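Local coordinates for tyrosine recombinase XerH (Helicobacter pylori, PDB 5JK0), which binds recombination sites in DNA, then cuts and rejoins the strands through a tyrosine, serving chromosome segregation, at residues L78-F83 with R130-G135; L172-N177 with A309-H314; E182-S187 with E294-F299; V209-R214 with R245-K250. All coordinates share one frame; numbering follows the deposited sequence.

Interaction 1: L78-F83 with R130-G135; sequences LPLLKF and RIALLG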
# COMPACT_ATOMS: atom_id res chain seq x y z
N LEU D 78 0.75 12.44 -27.75
CA LEU D 78 0.39 11.15 -28.36
C LEU D 78 -0.81 10.45 -27.70
O LEU D 78 -1.71 9.99 -28.41
CB LEU D 78 1.60 10.21 -28.36
CG LEU D 78 1.39 8.82 -28.97
CD1 LEU D 78 2.48 8.50 -29.98
CD2 LEU D 78 1.34 7.76 -27.88
N PRO D 79 -0.85 10.36 -26.35
CA PRO D 79 -1.99 9.64 -25.76
C PRO D 79 -3.35 10.27 -26.07
O PRO D 79 -4.34 9.55 -26.21
CB PRO D 79 -1.70 9.70 -24.26
CG PRO D 79 -0.23 9.86 -24.16
CD PRO D 79 0.13 10.74 -25.32
N LEU D 80 -3.41 11.59 -26.18
CA LEU D 80 -4.67 12.28 -26.43
C LEU D 80 -5.09 12.17 -27.90
O LEU D 80 -6.28 12.12 -28.21
CB LEU D 80 -4.58 13.75 -26.01
CG LEU D 80 -4.40 13.98 -24.51
CD1 LEU D 80 -4.54 15.45 -24.16
CD2 LEU D 80 -5.37 13.13 -23.70
N LEU D 81 -4.11 12.13 -28.80
CA LEU D 81 -4.40 11.92 -30.22
C LEU D 81 -4.89 10.50 -30.45
O LEU D 81 -5.70 10.25 -31.35
CB LEU D 81 -3.17 12.21 -31.07
CG LEU D 81 -2.65 13.65 -31.04
CD1 LEU D 81 -1.49 13.83 -32.00
CD2 LEU D 81 -3.76 14.64 -31.35
N LYS D 82 -4.40 9.57 -29.64
CA LYS D 82 -4.87 8.19 -29.68
C LYS D 82 -6.33 8.11 -29.26
O LYS D 82 -7.11 7.34 -29.84
CB LYS D 82 -4.02 7.30 -28.77
CG LYS D 82 -2.59 7.08 -29.24
CD LYS D 82 -2.55 6.27 -30.52
CE LYS D 82 -1.11 5.94 -30.91
NZ LYS D 82 -0.42 5.19 -29.83
N PHE D 83 -6.70 8.90 -28.26
CA PHE D 83 -8.07 8.89 -27.75
C PHE D 83 -9.04 9.49 -28.76
O PHE D 83 -10.18 9.03 -28.88
CB PHE D 83 -8.17 9.66 -26.43
CG PHE D 83 -9.58 9.79 -25.92
CD1 PHE D 83 -10.26 8.68 -25.46
CD2 PHE D 83 -10.22 11.02 -25.92
CE1 PHE D 83 -11.56 8.79 -25.00
CE2 PHE D 83 -11.51 11.13 -25.45
CZ PHE D 83 -12.19 10.02 -24.99
N ARG D 130 -2.98 7.71 -18.28
CA ARG D 130 -3.97 8.09 -17.29
C ARG D 130 -3.83 9.55 -16.89
O ARG D 130 -4.82 10.29 -16.85
CB ARG D 130 -3.85 7.19 -16.06
CG ARG D 130 -4.78 7.57 -14.91
CD ARG D 130 -4.58 6.65 -13.72
NE ARG D 130 -5.36 7.07 -12.56
CZ ARG D 130 -4.94 7.95 -11.66
NH1 ARG D 130 -3.74 8.51 -11.79
NH2 ARG D 130 -5.72 8.28 -10.64
N ILE D 131 -2.60 9.96 -16.58
CA ILE D 131 -2.31 11.35 -16.22
C ILE D 131 -2.70 12.31 -17.34
O ILE D 131 -3.22 13.40 -17.09
CB ILE D 131 -0.82 11.53 -15.87
CG1 ILE D 131 -0.47 10.75 -14.60
CG2 ILE D 131 -0.47 13.00 -15.69
CD1 ILE D 131 1.00 10.79 -14.25
N ALA D 132 -2.45 11.89 -18.58
CA ALA D 132 -2.78 12.71 -19.75
C ALA D 132 -4.29 12.90 -19.87
O ALA D 132 -4.77 14.02 -20.07
CB ALA D 132 -2.23 12.07 -21.01
N LEU D 133 -5.04 11.81 -19.73
CA LEU D 133 -6.50 11.85 -19.81
C LEU D 133 -7.10 12.70 -18.70
O LEU D 133 -8.03 13.47 -18.92
CB LEU D 133 -7.08 10.44 -19.76
CG LEU D 133 -6.86 9.55 -20.99
CD1 LEU D 133 -7.31 8.12 -20.70
CD2 LEU D 133 -7.58 10.10 -22.20
N LEU D 134 -6.55 12.55 -17.49
CA LEU D 134 -7.02 13.32 -16.34
C LEU D 134 -6.81 14.81 -16.55
O LEU D 134 -7.66 15.62 -16.18
CB LEU D 134 -6.32 12.86 -15.06
CG LEU D 134 -6.69 11.48 -14.52
CD1 LEU D 134 -5.88 11.16 -13.27
CD2 LEU D 134 -8.18 11.41 -14.23
N GLY D 135 -5.67 15.17 -17.14
CA GLY D 135 -5.34 16.56 -17.38
C GLY D 135 -6.26 17.22 -18.39
O GLY D 135 -6.63 18.38 -18.23
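A132 and L133 meet P79, L80 and F83 across two helices, and the shortest polar bond in the two segments lies within one helix, from L134 N to R130 O at 2.9 Å. No hydrogen bond crosses between the helices. Contact is made by carbon atoms. P79 lays its CB against A132 CB at 4.1 Å. As a proline it has no backbone N-H, and the helix is kinked there. L80 has CG anti to its carbonyl carbon (chi1 -65°), which sets CG beside the backbone N, and CD2 continues toward the other helix. L80 CD2 comes 3.8 Å from A132 O and 4.0 Å from L133 CD2. That same L133 methyl also approaches the F83 ring, 4.2 Å from CG. The axes pass 9.3 Å apart at a crossing angle of -71°, with the small A132 at the crossing. This is a buried helix crossing in the all-helical, SAM-like core-binding domain. F23 of helix 12-30 covers L80. F113 of helix 107-117 meets the F83 ring edge-to-face and also touches L133. On the DNA side of the pair, L78 and K82 pack on phosphates, while I131 packs on a cytosine base.

Interaction 2: L172-N177 with A309-H314; sequences LPTHLN and AHMLRH. With nucleotides of chain G; nucleotides of chain H.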
# COMPACT_ATOMS: atom_id res chain seq x y z
N LEU D 172 17.98 -2.06 -5.62
CA LEU D 172 19.00 -1.15 -6.12
C LEU D 172 18.99 -1.10 -7.65
O LEU D 172 19.00 -2.15 -8.30
CB LEU D 172 20.38 -1.57 -5.60
CG LEU D 172 21.46 -0.49 -5.52
CD1 LEU D 172 21.01 0.64 -4.61
CD2 LEU D 172 22.77 -1.08 -5.03
N PRO D 173 18.97 0.11 -8.22
CA PRO D 173 18.94 0.31 -9.68
C PRO D 173 20.14 -0.30 -10.40
O PRO D 173 21.16 -0.57 -9.77
CB PRO D 173 18.94 1.84 -9.82
CG PRO D 173 18.40 2.34 -8.53
CD PRO D 173 18.90 1.39 -7.49
N THR D 174 20.00 -0.51 -11.71
CA THR D 174 21.07 -1.07 -12.52
C THR D 174 22.33 -0.22 -12.44
O THR D 174 22.27 1.00 -12.57
CB THR D 174 20.65 -1.21 -14.00
OG1 THR D 174 19.45 -2.00 -14.08
CG2 THR D 174 21.74 -1.88 -14.81
N HIS D 175 23.47 -0.87 -12.22
CA HIS D 175 24.73 -0.16 -12.01
C HIS D 175 25.95 -1.05 -12.21
O HIS D 175 25.83 -2.26 -12.38
CB HIS D 175 24.77 0.44 -10.61
CG HIS D 175 24.76 -0.59 -9.52
ND1 HIS D 175 23.61 -1.18 -9.06
CD2 HIS D 175 25.78 -1.14 -8.82
CE1 HIS D 175 23.91 -2.05 -8.11
NE2 HIS D 175 25.22 -2.05 -7.94
N LEU D 176 27.12 -0.43 -12.19
CA LEU D 176 28.39 -1.15 -12.23
C LEU D 176 29.11 -0.99 -10.90
O LEU D 176 29.18 0.12 -10.36
CB LEU D 176 29.27 -0.63 -13.38
CG LEU D 176 28.67 -0.60 -14.78
CD1 LEU D 176 29.62 0.09 -15.75
CD2 LEU D 176 28.35 -2.00 -15.26
N ASN D 177 29.66 -2.08 -10.37
CA ASN D 177 30.43 -2.00 -9.14
C ASN D 177 31.81 -1.42 -9.39
O ASN D 177 32.13 -1.02 -10.52
CB ASN D 177 30.53 -3.38 -8.47
CG ASN D 177 31.08 -4.45 -9.40
OD1 ASN D 177 32.05 -4.23 -10.12
ND2 ASN D 177 30.45 -5.61 -9.38
N ALA D 309 24.08 6.46 -20.13
CA ALA D 309 24.84 7.33 -19.25
C ALA D 309 24.19 7.43 -17.87
O ALA D 309 24.87 7.65 -16.87
CB ALA D 309 24.99 8.71 -19.86
N HIS D 310 22.87 7.28 -17.82
CA HIS D 310 22.15 7.38 -16.56
C HIS D 310 22.48 6.18 -15.66
O HIS D 310 22.46 6.30 -14.43
CB HIS D 310 20.64 7.46 -16.79
CG HIS D 310 19.90 8.12 -15.67
ND1 HIS D 310 19.77 9.49 -15.56
CD2 HIS D 310 19.24 7.60 -14.61
CE1 HIS D 310 19.07 9.78 -14.48
NE2 HIS D 310 18.73 8.65 -13.89
N MET D 311 22.78 5.05 -16.28
CA MET D 311 23.22 3.86 -15.54
C MET D 311 24.57 4.12 -14.89
O MET D 311 24.86 3.63 -13.80
CB MET D 311 23.28 2.64 -16.47
CG MET D 311 23.52 1.32 -15.76
SD MET D 311 25.27 0.91 -15.54
CE MET D 311 25.80 0.76 -17.24
N LEU D 312 25.41 4.90 -15.58
CA LEU D 312 26.69 5.31 -15.04
C LEU D 312 26.49 6.28 -13.88
O LEU D 312 27.30 6.35 -12.96
CB LEU D 312 27.56 5.96 -16.12
CG LEU D 312 27.85 5.11 -17.36
CD1 LEU D 312 28.72 5.88 -18.34
CD2 LEU D 312 28.51 3.80 -16.96
N ARG D 313 25.40 7.04 -13.93
CA ARG D 313 25.05 7.98 -12.88
C ARG D 313 24.65 7.22 -11.61
O ARG D 313 25.02 7.63 -10.50
CB ARG D 313 23.92 8.90 -13.34
CG ARG D 313 23.34 9.81 -12.26
CD ARG D 313 22.46 10.89 -12.88
NE ARG D 313 21.60 11.56 -11.91
CZ ARG D 313 21.91 12.69 -11.28
NH1 ARG D 313 23.07 13.29 -11.52
NH2 ARG D 313 21.06 13.22 -10.41
N HIS D 314 23.92 6.13 -11.78
CA HIS D 314 23.56 5.26 -10.66
C HIS D 314 24.81 4.62 -10.06
O HIS D 314 24.92 4.46 -8.85
CB HIS D 314 22.58 4.17 -11.10
CG HIS D 314 21.22 4.69 -11.46
ND1 HIS D 314 20.44 5.40 -10.58
CD2 HIS D 314 20.50 4.57 -12.59
CE1 HIS D 314 19.30 5.72 -11.16
NE2 HIS D 314 19.31 5.22 -12.38
P DC G 23 19.86 7.30 -20.77
OP1 DC G 23 20.89 6.55 -20.01
OP2 DC G 23 20.26 8.08 -21.96
O5' DC G 23 18.71 6.27 -21.20
C5' DC G 23 18.03 5.52 -20.20
C4' DC G 23 17.07 4.53 -20.84
O4' DC G 23 15.98 5.24 -21.47
C3' DC G 23 17.68 3.63 -21.91
O3' DC G 23 17.16 2.31 -21.80
C2' DC G 23 17.25 4.30 -23.21
C1' DC G 23 15.88 4.86 -22.83
N1 DC G 23 15.48 6.06 -23.62
C2 DC G 23 14.39 5.98 -24.50
O2 DC G 23 13.79 4.91 -24.61
N3 DC G 23 14.03 7.09 -25.20
C4 DC G 23 14.71 8.22 -25.04
N4 DC G 23 14.32 9.29 -25.76
C5 DC G 23 15.82 8.32 -24.15
C6 DC G 23 16.16 7.23 -23.46
P DA H 12 14.19 4.62 -13.80
OP1 DA H 12 15.50 4.10 -14.27
OP2 DA H 12 13.49 3.96 -12.68
O5' DA H 12 14.36 6.16 -13.42
C5' DA H 12 14.99 7.05 -14.34
C4' DA H 12 14.94 8.48 -13.82
O4' DA H 12 13.63 9.04 -14.06
C3' DA H 12 15.23 8.63 -12.33
O3' DA H 12 16.14 9.70 -12.12
C2' DA H 12 13.85 8.92 -11.73
C1' DA H 12 13.14 9.63 -12.87
N9 DA H 12 11.69 9.46 -12.84
C8 DA H 12 11.00 8.34 -12.48
N7 DA H 12 9.69 8.48 -12.56
C5 DA H 12 9.52 9.78 -12.99
C6 DA H 12 8.36 10.54 -13.26
N6 DA H 12 7.12 10.07 -13.13
N1 DA H 12 8.54 11.81 -13.68
C2 DA H 12 9.79 12.28 -13.81
N3 DA H 12 10.94 11.66 -13.58
C4 DA H 12 10.74 10.40 -13.17
P DT G 22 18.36 14.12 -19.42
OP1 DT G 22 19.74 14.38 -18.93
OP2 DT G 22 17.88 14.82 -20.63
O5' DT G 22 18.18 12.55 -19.65
C5' DT G 22 18.44 11.65 -18.58
C4' DT G 22 17.98 10.25 -18.93
O4' DT G 22 16.57 10.27 -19.29
C3' DT G 22 18.71 9.58 -20.10
O3' DT G 22 19.12 8.27 -19.72
C2' DT G 22 17.67 9.55 -21.22
C1' DT G 22 16.37 9.48 -20.44
N1 DT G 22 15.20 10.02 -21.18
C2 DT G 22 14.12 9.20 -21.44
O2 DT G 22 14.07 8.03 -21.08
N3 DT G 22 13.10 9.79 -22.13
C4 DT G 22 13.05 11.10 -22.58
O4 DT G 22 12.09 11.54 -23.20
C5 DT G 22 14.21 11.90 -22.28
C7 DT G 22 14.27 13.34 -22.72
C6 DT G 22 15.22 11.33 -21.61
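M311 has CG anti to its backbone N (chi1 -172°), which sets CG 3.4 Å from T174 O. The chain then bends, and SD comes to 3.7 Å from H175 CA and touches L176 CG. The L176 and M311 side chains cross at about a right angle. H314 has CG anti to its carbonyl carbon (chi1 -68°). Its ring is met over one face by P173 CB, a CH-pi contact 3.9 Å from the ring centroid. T174 O lies near H314 CB as well, at 3.5 Å. The loop 172-177 is held by H175, whose ND1 gives a nearly straight bond to P173 O, 2.6 Å and 173°, with the oxygen in the ring plane. T174 OG1 bonds to E305, and L176 N bonds to the hydroxyl of S315.

The same helix also meets the DNA. H310 N donates to OP1 of DC23 of chain G at 3.0 Å. H310 NE2 makes a weak bond to O3' of DA12 of chain H, 3.3 Å long. H314 ND1 is hydrogen-bonded to Y345 OH, the predicted nucleophile, consistent with P173 backing a ring that helps position the tyrosine. H310 and R313, both predicted active-site residues, form the His-x-x-Arg signature of the tyrosine recombinase catalytic domain.

Interaction 3: E182-S187 with E294-F299; sequences EKFLES and ERIINF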
# COMPACT_ATOMS: atom_id res chain seq x y z
N GLU D 182 36.07 -0.08 -13.31
CA GLU D 182 37.47 -0.05 -13.72
C GLU D 182 37.63 -0.59 -15.14
O GLU D 182 38.39 -0.05 -15.94
CB GLU D 182 38.33 -0.86 -12.75
N LYS D 183 36.90 -1.66 -15.44
CA LYS D 183 36.95 -2.28 -16.76
C LYS D 183 36.34 -1.37 -17.83
O LYS D 183 36.75 -1.40 -18.99
CB LYS D 183 36.24 -3.63 -16.75
N PHE D 184 35.36 -0.57 -17.42
CA PHE D 184 34.69 0.33 -18.34
C PHE D 184 35.60 1.50 -18.73
O PHE D 184 35.65 1.90 -19.89
CB PHE D 184 33.39 0.86 -17.73
CG PHE D 184 32.65 1.82 -18.62
CD1 PHE D 184 31.90 1.37 -19.69
CD2 PHE D 184 32.71 3.19 -18.38
CE1 PHE D 184 31.22 2.25 -20.51
CE2 PHE D 184 32.03 4.08 -19.20
CZ PHE D 184 31.28 3.61 -20.26
N LEU D 185 36.31 2.04 -17.74
CA LEU D 185 37.23 3.15 -17.97
C LEU D 185 38.35 2.74 -18.92
O LEU D 185 38.80 3.54 -19.74
CB LEU D 185 37.81 3.65 -16.65
CG LEU D 185 36.86 4.42 -15.73
CD1 LEU D 185 37.51 4.68 -14.38
CD2 LEU D 185 36.43 5.73 -16.38
N GLU D 186 38.80 1.49 -18.81
CA GLU D 186 39.83 0.96 -19.69
C GLU D 186 39.33 0.86 -21.12
O GLU D 186 40.05 1.17 -22.07
CB GLU D 186 40.29 -0.42 -19.21
CG GLU D 186 40.93 -0.43 -17.84
CD GLU D 186 41.30 -1.83 -17.38
OE1 GLU D 186 41.73 -1.98 -16.22
OE2 GLU D 186 41.16 -2.77 -18.18
N SER D 187 38.08 0.44 -21.27
CA SER D 187 37.49 0.21 -22.58
C SER D 187 37.25 1.51 -23.34
O SER D 187 37.18 1.51 -24.57
CB SER D 187 36.17 -0.56 -22.44
OG SER D 187 36.38 -1.79 -21.77
N GLU D 294 26.76 2.72 -24.92
CA GLU D 294 26.37 1.32 -25.08
C GLU D 294 27.42 0.53 -25.86
O GLU D 294 27.66 -0.64 -25.57
CB GLU D 294 25.02 1.23 -25.81
CG GLU D 294 24.51 -0.20 -25.99
CD GLU D 294 23.43 -0.30 -27.04
OE1 GLU D 294 23.35 0.59 -27.91
OE2 GLU D 294 22.65 -1.28 -27.00
N ARG D 295 28.04 1.19 -26.82
CA ARG D 295 29.07 0.57 -27.66
C ARG D 295 30.29 0.16 -26.83
O ARG D 295 30.88 -0.90 -27.06
CB ARG D 295 29.49 1.53 -28.77
CG ARG D 295 30.57 1.01 -29.69
CD ARG D 295 30.77 1.94 -30.88
NE ARG D 295 31.91 1.56 -31.69
CZ ARG D 295 33.13 2.09 -31.57
NH1 ARG D 295 33.35 3.03 -30.66
NH2 ARG D 295 34.12 1.69 -32.35
N ILE D 296 30.66 1.00 -25.87
CA ILE D 296 31.80 0.71 -25.00
C ILE D 296 31.44 -0.38 -23.99
O ILE D 296 32.27 -1.23 -23.65
CB ILE D 296 32.27 1.98 -24.26
CG1 ILE D 296 32.68 3.06 -25.26
CG2 ILE D 296 33.43 1.66 -23.33
CD1 ILE D 296 33.24 4.30 -24.61
N ILE D 297 30.20 -0.34 -23.52
CA ILE D 297 29.70 -1.33 -22.57
C ILE D 297 29.71 -2.73 -23.17
O ILE D 297 30.15 -3.69 -22.52
CB ILE D 297 28.28 -0.98 -22.09
CG1 ILE D 297 28.31 0.31 -21.27
CG2 ILE D 297 27.69 -2.11 -21.27
CD1 ILE D 297 26.96 0.74 -20.76
N ASN D 298 29.24 -2.85 -24.40
CA ASN D 298 29.25 -4.13 -25.10
C ASN D 298 30.67 -4.64 -25.33
O ASN D 298 30.93 -5.84 -25.22
CB ASN D 298 28.52 -4.02 -26.45
CG ASN D 298 27.03 -3.78 -26.29
OD1 ASN D 298 26.45 -4.10 -25.25
ND2 ASN D 298 26.41 -3.23 -27.32
N PHE D 299 31.57 -3.71 -25.63
CA PHE D 299 32.97 -4.05 -25.86
C PHE D 299 33.63 -4.57 -24.59
O PHE D 299 34.57 -5.36 -24.65
CB PHE D 299 33.72 -2.82 -26.39
CG PHE D 299 35.19 -3.06 -26.63
CD1 PHE D 299 35.62 -3.71 -27.78
CD2 PHE D 299 36.13 -2.64 -25.71
CE1 PHE D 299 36.96 -3.93 -28.00
CE2 PHE D 299 37.48 -2.86 -25.93
CZ PHE D 299 37.89 -3.51 -27.07
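Apolar packing carries the contact of F184 and S187 with I296, I297 and F299. F184 has CG anti to its backbone N (chi1 179°), and the ring extends toward the other helix. Its CE1 sits 3.6 Å from I296 CG2 and an equal 3.6 Å from I297 CG1, so one ring corner meets both isoleucines. The F184 and I296 side chains cross at about a right angle. I296 CG2 also meets S187 CB at 3.6 Å, so this methyl is shared by F184 and S187. At the more exposed border, S187 CB comes in the plane of the F299 ring, at its edge, 3.9 Å from CD2.

These are two helices of the tyrosine recombinase catalytic domain, 178-190 and 286-300. Their axes pass 9.1 Å apart, with N-to-C directions 114° apart. V209 and L312, from two other helices, also pack on F184.

No hydrogen bond crosses between the two segments. S187 OG turns back to K183 O at 2.8 Å, and S187 N reaches the same oxygen at 3.2 Å from the opposite face of the carbonyl plane. The hydroxyl is thus tied to its own helix.

Interaction 4: V209-R214 with R245-K250; sequences VFTGMR and RAVMLK. With nucleotides of chain G.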
# COMPACT_ATOMS: atom_id res chain seq x y z
N VAL D 209 31.27 9.73 -16.02
CA VAL D 209 31.61 8.62 -15.13
C VAL D 209 32.10 9.12 -13.77
O VAL D 209 31.67 8.62 -12.73
CB VAL D 209 32.69 7.71 -15.75
CG1 VAL D 209 33.13 6.65 -14.75
CG2 VAL D 209 32.17 7.06 -17.03
N PHE D 210 32.99 10.10 -13.78
CA PHE D 210 33.63 10.56 -12.55
C PHE D 210 32.77 11.51 -11.73
O PHE D 210 32.91 11.58 -10.51
CB PHE D 210 34.97 11.24 -12.88
CG PHE D 210 36.03 10.29 -13.35
CD1 PHE D 210 36.45 9.24 -12.55
CD2 PHE D 210 36.64 10.47 -14.59
CE1 PHE D 210 37.43 8.37 -12.98
CE2 PHE D 210 37.62 9.60 -15.02
CZ PHE D 210 38.02 8.55 -14.22
N THR D 211 31.88 12.25 -12.38
CA THR D 211 31.05 13.23 -11.68
C THR D 211 29.63 12.71 -11.45
O THR D 211 28.99 13.05 -10.45
CB THR D 211 30.97 14.56 -12.44
OG1 THR D 211 30.42 14.34 -13.74
CG2 THR D 211 32.35 15.18 -12.57
N GLY D 212 29.14 11.89 -12.37
CA GLY D 212 27.81 11.33 -12.25
C GLY D 212 26.71 12.30 -12.64
O GLY D 212 25.56 12.12 -12.26
N MET D 213 27.07 13.34 -13.39
CA MET D 213 26.09 14.32 -13.84
C MET D 213 25.20 13.71 -14.93
O MET D 213 25.59 12.75 -15.59
CB MET D 213 26.79 15.58 -14.36
CG MET D 213 27.58 15.40 -15.65
SD MET D 213 28.29 16.94 -16.26
CE MET D 213 29.44 17.33 -14.95
N ARG D 214 24.01 14.28 -15.10
CA ARG D 214 23.06 13.77 -16.08
C ARG D 214 23.55 14.02 -17.51
O ARG D 214 24.47 14.81 -17.73
CB ARG D 214 21.68 14.41 -15.88
CG ARG D 214 20.99 13.99 -14.59
CD ARG D 214 19.60 14.60 -14.47
NE ARG D 214 19.64 16.05 -14.28
CZ ARG D 214 19.44 16.94 -15.25
NH1 ARG D 214 19.19 16.53 -16.49
NH2 ARG D 214 19.50 18.23 -14.99
N ARG D 245 24.60 24.53 -9.95
CA ARG D 245 25.14 23.57 -8.99
C ARG D 245 26.57 23.22 -9.37
O ARG D 245 26.96 23.33 -10.54
CB ARG D 245 24.26 22.31 -8.93
CG ARG D 245 24.52 21.29 -10.03
CD ARG D 245 23.62 20.08 -9.85
NE ARG D 245 23.95 18.99 -10.76
CZ ARG D 245 24.74 17.96 -10.45
NH1 ARG D 245 25.28 17.89 -9.24
NH2 ARG D 245 24.99 17.02 -11.34
N ALA D 246 27.36 22.80 -8.39
CA ALA D 246 28.78 22.57 -8.62
C ALA D 246 29.19 21.13 -8.37
O ALA D 246 28.67 20.46 -7.48
CB ALA D 246 29.60 23.51 -7.74
N VAL D 247 30.13 20.65 -9.18
CA VAL D 247 30.75 19.35 -8.97
C VAL D 247 32.26 19.49 -9.05
O VAL D 247 32.77 20.39 -9.72
CB VAL D 247 30.27 18.31 -10.02
CG1 VAL D 247 28.79 18.01 -9.83
CG2 VAL D 247 30.55 18.81 -11.43
N MET D 248 32.98 18.62 -8.34
CA MET D 248 34.43 18.67 -8.35
C MET D 248 35.01 17.40 -8.97
O MET D 248 34.44 16.32 -8.86
CB MET D 248 34.98 18.87 -6.94
CG MET D 248 34.60 20.21 -6.32
SD MET D 248 35.35 20.48 -4.71
CE MET D 248 37.08 20.54 -5.14
N LEU D 249 36.16 17.55 -9.62
CA LEU D 249 36.81 16.44 -10.31
C LEU D 249 38.32 16.65 -10.34
O LEU D 249 38.80 17.72 -10.72
CB LEU D 249 36.26 16.30 -11.73
CG LEU D 249 36.98 15.35 -12.69
CD1 LEU D 249 37.11 13.96 -12.10
CD2 LEU D 249 36.25 15.30 -14.02
N LYS D 250 39.07 15.62 -9.95
CA LYS D 250 40.53 15.68 -9.95
C LYS D 250 41.06 15.96 -11.35
O LYS D 250 40.58 15.39 -12.33
CB LYS D 250 41.12 14.38 -9.40
CG LYS D 250 40.89 14.19 -7.91
CD LYS D 250 41.60 12.95 -7.39
CE LYS D 250 41.50 12.85 -5.87
NZ LYS D 250 42.23 11.66 -5.34
P DT G 22 18.36 14.12 -19.42
OP1 DT G 22 19.74 14.38 -18.93
OP2 DT G 22 17.88 14.82 -20.63
O5' DT G 22 18.18 12.55 -19.65
C5' DT G 22 18.44 11.65 -18.58
C4' DT G 22 17.98 10.25 -18.93
O4' DT G 22 16.57 10.27 -19.29
C3' DT G 22 18.71 9.58 -20.10
O3' DT G 22 19.12 8.27 -19.72
C2' DT G 22 17.67 9.55 -21.22
C1' DT G 22 16.37 9.48 -20.44
N1 DT G 22 15.20 10.02 -21.18
C2 DT G 22 14.12 9.20 -21.44
O2 DT G 22 14.07 8.03 -21.08
N3 DT G 22 13.10 9.79 -22.13
C4 DT G 22 13.05 11.10 -22.58
O4 DT G 22 12.09 11.54 -23.20
C5 DT G 22 14.21 11.90 -22.28
C7 DT G 22 14.27 13.34 -22.72
C6 DT G 22 15.22 11.33 -21.61
O HOH W 1 26.37 15.01 -10.31
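F210 overlaps L249 obliquely, its CB 3.5 Å from L249 CD1. L249 has CG anti to its backbone N (chi1 169°), which sets CG beside its carbonyl carbon, and from there CD1 reaches F210 CB. Beside it, T211 turns CG2 to the strand, 4.2 Å from V247 CG2 and near L249 CB. The T211 hydroxyl bonds back to I207 O. M213 reaches across with its terminal CE, 4.0 Å from V247 CG2, and the two side chains cross at about a right angle.

R245 brings NH2 to 3.8 Å from M213 CB. One water joins the segments here: it accepts from R245 NH2 at 2.6 Å and donates to T211 O at 3.3 Å. R245 NH2 also forms a salt bridge with E217 OE1, the oxygen that accepts from R214 N. R214, a predicted catalytic arginine, makes a weak bond from NH1 to OP1 of DT22 of chain G, 3.3 Å and 127°. The helix ends at T211, and G212 just after it has a positive phi of 79°.

W360 of a third subunit meets the F210 ring edge-to-face and bonds through NE1 to F210 O. Within the chain, helix 198-211 lies between strand 244-250 and helices 178-190 and 309-324, which it meets largely through V209, with F210 also on L185.

From the N terminus, interaction 1 comes first. It closes its loop within the core-binding domain before any other contact opens, and its nearest atoms stay about 18 Å from interaction 2. The other three lie in the catalytic domain and nest without crossing. Interaction 2 opens at 172-177 and closes last, at 309-314. Inside it, interaction 3 runs from 182-187 to 294-299. Innermost is interaction 4, joining 209-214 to 245-250. These three touch one another. L312 packs on both F184 and V209, while F184 also meets V209. Together they tie helices 178-190, 198-211, 286-300 and 309-324 to the small antiparallel sheet.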